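Long-range contacts in bifunctional cytochrome P450/NADPH--P450 reductase (PDB 7F3H), which probably hydroxylates organic substrates as a self-sufficient cytochrome P450, its heme domain fed with electrons from NADPH by a fused reductase: residues Tyr17-Tyr22 with Phe44-Gln49; Thr52-Tyr57 with Gln355-Leu360. All coordinates share one frame; numbering follows the deposited sequence.

Interaction 1 of 2, residues Tyr17-Tyr22 with Phe44-Gln49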
loop_
_atom_site.group_PDB
_atom_site.type_symbol
_atom_site.label_atom_id
_atom_site.label_comp_id
_atom_site.label_asym_id
_atom_site.label_seq_id
_atom_site.Cartn_x
_atom_site.Cartn_y
_atom_site.Cartn_z
ATOM N N TYR A 17 10.604 -25.536 -17.795
ATOM C CA TYR A 17 10.246 -24.762 -16.615
ATOM C C TYR A 17 8.858 -25.083 -16.066
ATOM O O TYR A 17 8.546 -24.674 -14.944
ATOM C CB TYR A 17 10.361 -23.263 -16.921
ATOM C CG TYR A 17 11.685 -22.862 -17.558
ATOM C CD1 TYR A 17 11.721 -22.236 -18.794
ATOM C CD2 TYR A 17 12.903 -23.109 -16.913
ATOM C CE1 TYR A 17 12.931 -21.865 -19.374
ATOM C CE2 TYR A 17 14.106 -22.745 -17.484
ATOM C CZ TYR A 17 14.117 -22.119 -18.714
ATOM O OH TYR A 17 15.310 -21.743 -19.303
ATOM N N GLY A 18 8.030 -25.805 -16.816
ATOM C CA GLY A 18 6.642 -26.032 -16.446
ATOM C C GLY A 18 5.839 -24.738 -16.494
ATOM O O GLY A 18 5.609 -24.193 -17.574
ATOM N N HIS A 19 5.473 -24.202 -15.334
ATOM C CA HIS A 19 4.834 -22.897 -15.221
ATOM C C HIS A 19 5.682 -21.926 -14.429
ATOM O O HIS A 19 5.298 -20.754 -14.298
ATOM C CB HIS A 19 3.462 -22.982 -14.540
ATOM C CG HIS A 19 2.365 -23.437 -15.443
ATOM N ND1 HIS A 19 1.234 -24.082 -14.981
ATOM C CD2 HIS A 19 2.223 -23.329 -16.784
ATOM C CE1 HIS A 19 0.448 -24.363 -16.001
ATOM N NE2 HIS A 19 1.024 -23.919 -17.107
ATOM N N LEU A 20 6.835 -22.379 -13.928
ATOM C CA LEU A 20 7.639 -21.613 -12.987
ATOM C C LEU A 20 8.229 -20.365 -13.628
ATOM O O LEU A 20 8.608 -19.434 -12.915
ATOM C CB LEU A 20 8.763 -22.488 -12.419
ATOM C CG LEU A 20 8.325 -23.463 -11.322
ATOM C CD1 LEU A 20 7.730 -22.753 -10.106
ATOM C CD2 LEU A 20 7.404 -24.587 -11.842
ATOM N N HIS A 21 8.342 -20.342 -14.956
ATOM C CA HIS A 21 8.884 -19.178 -15.642
ATOM C C HIS A 21 7.992 -17.956 -15.447
ATOM O O HIS A 21 8.476 -16.822 -15.582
ATOM C CB HIS A 21 9.142 -19.508 -17.126
ATOM C CG HIS A 21 7.926 -19.904 -17.900
ATOM N ND1 HIS A 21 7.102 -20.945 -17.522
ATOM C CD2 HIS A 21 7.429 -19.442 -19.074
ATOM C CE1 HIS A 21 6.121 -21.070 -18.400
ATOM N NE2 HIS A 21 6.294 -20.167 -19.350
ATOM N N TYR A 22 6.695 -18.162 -15.163
ATOM C CA TYR A 22 5.797 -17.053 -14.844
ATOM C C TYR A 22 6.136 -16.381 -13.514
ATOM O O TYR A 22 5.742 -15.230 -13.295
ATOM C CB TYR A 22 4.350 -17.552 -14.793
ATOM C CG TYR A 22 3.797 -17.988 -16.129
ATOM C CD1 TYR A 22 3.588 -17.076 -17.144
ATOM C CD2 TYR A 22 3.489 -19.309 -16.368
ATOM C CE1 TYR A 22 3.093 -17.468 -18.360
ATOM C CE2 TYR A 22 2.990 -19.715 -17.573
ATOM C CZ TYR A 22 2.799 -18.792 -18.570
ATOM O OH TYR A 22 2.299 -19.182 -19.792
ATOM N N PHE A 44 -7.472 -17.952 -14.428
ATOM C CA PHE A 44 -6.638 -19.047 -14.934
ATOM C C PHE A 44 -5.909 -19.725 -13.783
ATOM O O PHE A 44 -5.925 -19.254 -12.644
ATOM C CB PHE A 44 -5.641 -18.594 -16.016
ATOM C CG PHE A 44 -4.632 -17.567 -15.542
ATOM C CD1 PHE A 44 -3.553 -17.936 -14.744
ATOM C CD2 PHE A 44 -4.750 -16.237 -15.926
ATOM C CE1 PHE A 44 -2.644 -17.010 -14.314
ATOM C CE2 PHE A 44 -3.833 -15.293 -15.513
ATOM C CZ PHE A 44 -2.777 -15.679 -14.697
ATOM N N GLN A 45 -5.242 -20.831 -14.122
ATOM C CA GLN A 45 -4.628 -21.772 -13.186
ATOM C C GLN A 45 -3.187 -22.071 -13.612
ATOM O O GLN A 45 -2.925 -22.271 -14.798
ATOM C CB GLN A 45 -5.448 -23.054 -13.215
ATOM C CG GLN A 45 -5.434 -23.930 -12.028
ATOM C CD GLN A 45 -6.168 -25.227 -12.339
ATOM O OE1 GLN A 45 -6.683 -25.407 -13.449
ATOM N NE2 GLN A 45 -6.189 -26.145 -11.384
ATOM N N LEU A 46 -2.254 -22.096 -12.647
ATOM C CA LEU A 46 -0.853 -22.483 -12.822
ATOM C C LEU A 46 -0.439 -23.575 -11.848
ATOM O O LEU A 46 -1.002 -23.663 -10.749
ATOM C CB LEU A 46 0.051 -21.241 -12.645
ATOM C CG LEU A 46 -0.025 -20.038 -13.600
ATOM C CD1 LEU A 46 1.079 -19.071 -13.249
ATOM C CD2 LEU A 46 0.087 -20.454 -15.067
ATOM N N ASP A 47 0.565 -24.411 -12.220
ATOM C CA ASP A 47 1.103 -25.438 -11.269
ATOM C C ASP A 47 2.426 -24.938 -10.748
ATOM O O ASP A 47 3.410 -24.921 -11.481
ATOM C CB ASP A 47 1.415 -26.852 -11.754
ATOM C CG ASP A 47 0.238 -27.647 -12.076
ATOM O OD1 ASP A 47 -0.888 -27.290 -11.662
ATOM O OD2 ASP A 47 0.526 -28.808 -12.606
ATOM N N ILE A 48 2.444 -24.543 -9.506
ATOM C CA ILE A 48 3.641 -24.093 -8.835
ATOM C C ILE A 48 4.144 -25.196 -7.919
ATOM O O ILE A 48 3.579 -25.425 -6.845
ATOM C CB ILE A 48 3.382 -22.772 -8.129
ATOM C CG1 ILE A 48 2.985 -21.811 -9.244
ATOM C CG2 ILE A 48 4.608 -22.389 -7.308
ATOM C CD1 ILE A 48 4.093 -21.688 -10.333
ATOM N N GLN A 49 5.144 -25.921 -8.416
ATOM C CA GLN A 49 5.813 -27.006 -7.708
ATOM C C GLN A 49 4.784 -27.983 -7.161
ATOM O O GLN A 49 4.429 -28.962 -7.825
ATOM C CB GLN A 49 6.701 -26.428 -6.594
ATOM C CG GLN A 49 7.872 -25.584 -7.146
ATOM C CD GLN A 49 8.727 -24.903 -6.077
ATOM O OE1 GLN A 49 8.287 -24.689 -4.949
ATOM N NE2 GLN A 49 9.943 -24.525 -6.451
#
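Leu46, on strand 43-48, covers one face of the His19 ring: its CD2 stands 3.8 Å from the ring centroid, 10° off the normal, a CH-pi contact. The same CD2 also reaches Tyr22 CD2, while the other branch of the fork, CD1, packs on Tyr22 CB at 3.9 Å; a branched aliphatic residue suits a place between two aromatic ones. Beyond them, Phe32 and Leu35 of helix 28-38 pack on Leu46. At Asp47 the backbone takes over. Its N donates to His19 ND1 over 2.9 Å, nearly straight at 166°, and the N lies close to the ring plane, at its edge. His19 CB already points at the strand, and CG turns beside the backbone N (chi1 -80°). The type II' turn Tyr17-Leu20 delivers the histidine, with Gly18 at the turn position whose positive phi favours glycine. Ile48 then meets Leu20 through their terminal methyls, CD1 to CD1 at 3.8 Å, the two side chains slanting across each other. Gln49, exposed and poorly ordered, brings only its aliphatic CG within 4.1 Å of Leu20 CD1; a long polar residue can turn its amide away from such a neighbour. The opposite nitrogen of the imidazole, NE2, is hydrogen-bonded to Pro11 O. Since a carbonyl can only accept and Asp47 N can only donate, the pair of bonds implies a probably neutral His19 carrying its proton on NE2, a bridge between the N-terminal loop and the strand.

Interaction 2 of 2, residues Thr52-Tyr57 with Gln355-Leu360; sequences TLIQAY and QQVALL
Gln55 with Ala358, and Ala56 with Leu359, are the parallel bridges that join strands 51-56 and 356-359 in the first beta sheet of the P450 fold. Ala358 is held through both its backbone polar atoms: its N donates to Ile54 O at 2.9 Å, and its O accepts Ala56 N at 2.8 Å, nearly along the C=O axis (177°). Ala56 O then takes Leu360 N at 2.7 Å, just where Leu360 serves as N-cap of the helix that follows. This is the staggered bonding of parallel strands, and it brings together chain parts almost 300 residues apart in the middle of the sheet. On one face Ala358 CB lies against the amide end of the Gln55 side chain, and Phe32 of helix 28-38 packs on Gln55. On the other, Val357 CG1 touches Ala56 CB at 3.7 Å; Leu65 of helix 59-65 closes over both, and the Leu359 side chain comes about 7 Å from the heme. The short alanine side chains let neighbours such as Gln55 and Leu65 come close to the sheet. Toward Thr52 the strands diverge, and polar groups fill in: a water accepts from Ile54 N and donates to Gln356 O. A bend at chi2 (59°) turns Gln355 CD back toward strand 51-56, and NE2 there donates to Thr52 O at 3.2 Å, from above the carbonyl plane, and also to Gln356 O. Its aliphatic part meanwhile packs on Ile54, CG to CD1 at 3.6 Å. At the far end Leu360 CD2 lies 3.8 Å from Tyr57 CD1, the side chains running side by side, while Tyr57 OH is hydrogen-bonded to Ile39 O.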
loop_
_atom_site.group_PDB
_atom_site.type_symbol
_atom_site.label_atom_id
_atom_site.label_comp_id
_atom_site.label_asym_id
_atom_site.label_seq_id
_atom_site.Cartn_x
_atom_site.Cartn_y
_atom_site.Cartn_z
ATOM N N THR A 52 -1.419 -25.417 -6.487
ATOM C CA THR A 52 -2.191 -24.736 -7.516
ATOM C C THR A 52 -2.278 -23.235 -7.249
ATOM O O THR A 52 -2.731 -22.818 -6.175
ATOM C CB THR A 52 -3.611 -25.315 -7.545
ATOM O OG1 THR A 52 -3.549 -26.721 -7.828
ATOM C CG2 THR A 52 -4.458 -24.583 -8.603
ATOM N N LEU A 53 -1.897 -22.415 -8.239
ATOM C CA LEU A 53 -2.097 -20.968 -8.157
ATOM C C LEU A 53 -3.245 -20.579 -9.086
ATOM O O LEU A 53 -3.265 -20.984 -10.253
ATOM C CB LEU A 53 -0.821 -20.181 -8.504
ATOM C CG LEU A 53 -0.780 -18.642 -8.301
ATOM C CD1 LEU A 53 -0.953 -18.233 -6.836
ATOM C CD2 LEU A 53 0.527 -18.047 -8.820
ATOM N N ILE A 54 -4.239 -19.860 -8.551
ATOM C CA ILE A 54 -5.388 -19.405 -9.330
ATOM C C ILE A 54 -5.408 -17.884 -9.318
ATOM O O ILE A 54 -5.226 -17.266 -8.257
ATOM C CB ILE A 54 -6.704 -19.991 -8.791
ATOM C CG1 ILE A 54 -6.571 -21.514 -8.716
ATOM C CG2 ILE A 54 -7.888 -19.572 -9.658
ATOM C CD1 ILE A 54 -7.794 -22.207 -8.240
ATOM N N GLN A 55 -5.611 -17.285 -10.504
ATOM C CA GLN A 55 -5.680 -15.832 -10.683
ATOM C C GLN A 55 -7.047 -15.411 -11.232
ATOM O O GLN A 55 -7.515 -15.975 -12.232
ATOM C CB GLN A 55 -4.570 -15.351 -11.625
ATOM C CG GLN A 55 -3.146 -15.553 -11.086
ATOM C CD GLN A 55 -2.747 -14.513 -10.068
ATOM O OE1 GLN A 55 -3.402 -13.479 -9.916
ATOM N NE2 GLN A 55 -1.650 -14.763 -9.385
ATOM N N ALA A 56 -7.684 -14.419 -10.583
ATOM C CA ALA A 56 -9.011 -13.959 -10.986
ATOM C C ALA A 56 -9.042 -12.464 -11.247
ATOM O O ALA A 56 -8.547 -11.682 -10.435
ATOM C CB ALA A 56 -10.043 -14.263 -9.933
ATOM N N TYR A 57 -9.718 -12.075 -12.339
ATOM C CA TYR A 57 -9.769 -10.692 -12.807
ATOM C C TYR A 57 -11.072 -10.312 -13.532
ATOM O O TYR A 57 -11.279 -9.131 -13.830
ATOM C CB TYR A 57 -8.520 -10.419 -13.671
ATOM C CG TYR A 57 -8.268 -11.469 -14.734
ATOM C CD1 TYR A 57 -7.595 -12.653 -14.402
ATOM C CD2 TYR A 57 -8.651 -11.277 -16.061
ATOM C CE1 TYR A 57 -7.375 -13.631 -15.332
ATOM C CE2 TYR A 57 -8.409 -12.259 -17.011
ATOM C CZ TYR A 57 -7.778 -13.432 -16.632
ATOM O OH TYR A 57 -7.519 -14.412 -17.556
ATOM N N GLN A 355 -8.783 -23.687 -1.058
ATOM C CA GLN A 355 -8.056 -23.165 -2.213
ATOM C C GLN A 355 -8.009 -21.636 -2.161
ATOM O O GLN A 355 -9.026 -20.988 -1.890
ATOM C CB GLN A 355 -8.723 -23.643 -3.509
ATOM C CG GLN A 355 -8.099 -23.122 -4.778
ATOM C CD GLN A 355 -6.612 -23.491 -4.923
ATOM O OE1 GLN A 355 -6.240 -24.678 -4.906
ATOM N NE2 GLN A 355 -5.769 -22.475 -5.106
ATOM N N GLN A 356 -6.812 -21.070 -2.335
ATOM C CA GLN A 356 -6.633 -19.624 -2.494
ATOM C C GLN A 356 -6.966 -19.185 -3.919
ATOM O O GLN A 356 -6.591 -19.853 -4.891
ATOM C CB GLN A 356 -5.181 -19.221 -2.213
ATOM C CG GLN A 356 -4.798 -19.102 -0.761
ATOM C CD GLN A 356 -3.394 -18.585 -0.597
ATOM O OE1 GLN A 356 -3.126 -17.410 -0.827
ATOM N NE2 GLN A 356 -2.476 -19.469 -0.239
ATOM N N VAL A 357 -7.615 -18.033 -4.048
ATOM C CA VAL A 357 -7.789 -17.359 -5.336
ATOM C C VAL A 357 -7.233 -15.953 -5.210
ATOM O O VAL A 357 -7.657 -15.193 -4.328
ATOM C CB VAL A 357 -9.253 -17.316 -5.784
ATOM C CG1 VAL A 357 -9.355 -16.624 -7.154
ATOM C CG2 VAL A 357 -9.819 -18.713 -5.818
ATOM N N ALA A 358 -6.201 -15.654 -5.995
ATOM C CA ALA A 358 -5.627 -14.318 -6.016
ATOM C C ALA A 358 -6.476 -13.385 -6.882
ATOM O O ALA A 358 -6.867 -13.743 -8.001
ATOM C CB ALA A 358 -4.176 -14.379 -6.509
ATOM N N LEU A 359 -6.762 -12.187 -6.371
ATOM C CA LEU A 359 -7.344 -11.132 -7.201
ATOM C C LEU A 359 -6.242 -10.459 -8.016
ATOM O O LEU A 359 -5.383 -9.757 -7.460
ATOM C CB LEU A 359 -8.086 -10.101 -6.357
ATOM C CG LEU A 359 -9.025 -10.560 -5.247
ATOM C CD1 LEU A 359 -9.674 -9.363 -4.618
ATOM C CD2 LEU A 359 -10.084 -11.459 -5.813
ATOM N N LEU A 360 -6.293 -10.604 -9.337
ATOM C CA LEU A 360 -5.256 -10.025 -10.201
ATOM C C LEU A 360 -5.596 -8.555 -10.482
ATOM O O LEU A 360 -6.100 -8.180 -11.544
ATOM C CB LEU A 360 -5.116 -10.865 -11.469
ATOM C CG LEU A 360 -3.979 -10.514 -12.415
ATOM C CD1 LEU A 360 -2.596 -10.587 -11.722
ATOM C CD2 LEU A 360 -4.052 -11.424 -13.641
HETATM O O HOH W 1 -3.800 -19.031 -5.856
#

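Overall arrangement
Both interactions build on one sheet. Strands 43-48 and 51-56 are antiparallel neighbours, joined by probable backbone hydrogen bonds such as Leu46 N to Leu53 O; strand 43-48 is outermost within the chain, which puts interaction 1 at the sheet's edge and interaction 2 one strand further in. Their centres are 13 Å apart. Interaction 2 is buried and rests mainly on regular main-chain bonding between strands; interaction 1, only partly buried, fastens an irregular loop to the sheet by a single side-chain to main-chain bond and apolar contacts. Helix 28-38 packs against both, with Phe32 reaching Leu46 in one and Gln55 in the other. Of the two, interaction 2 is the one that comes near the heme.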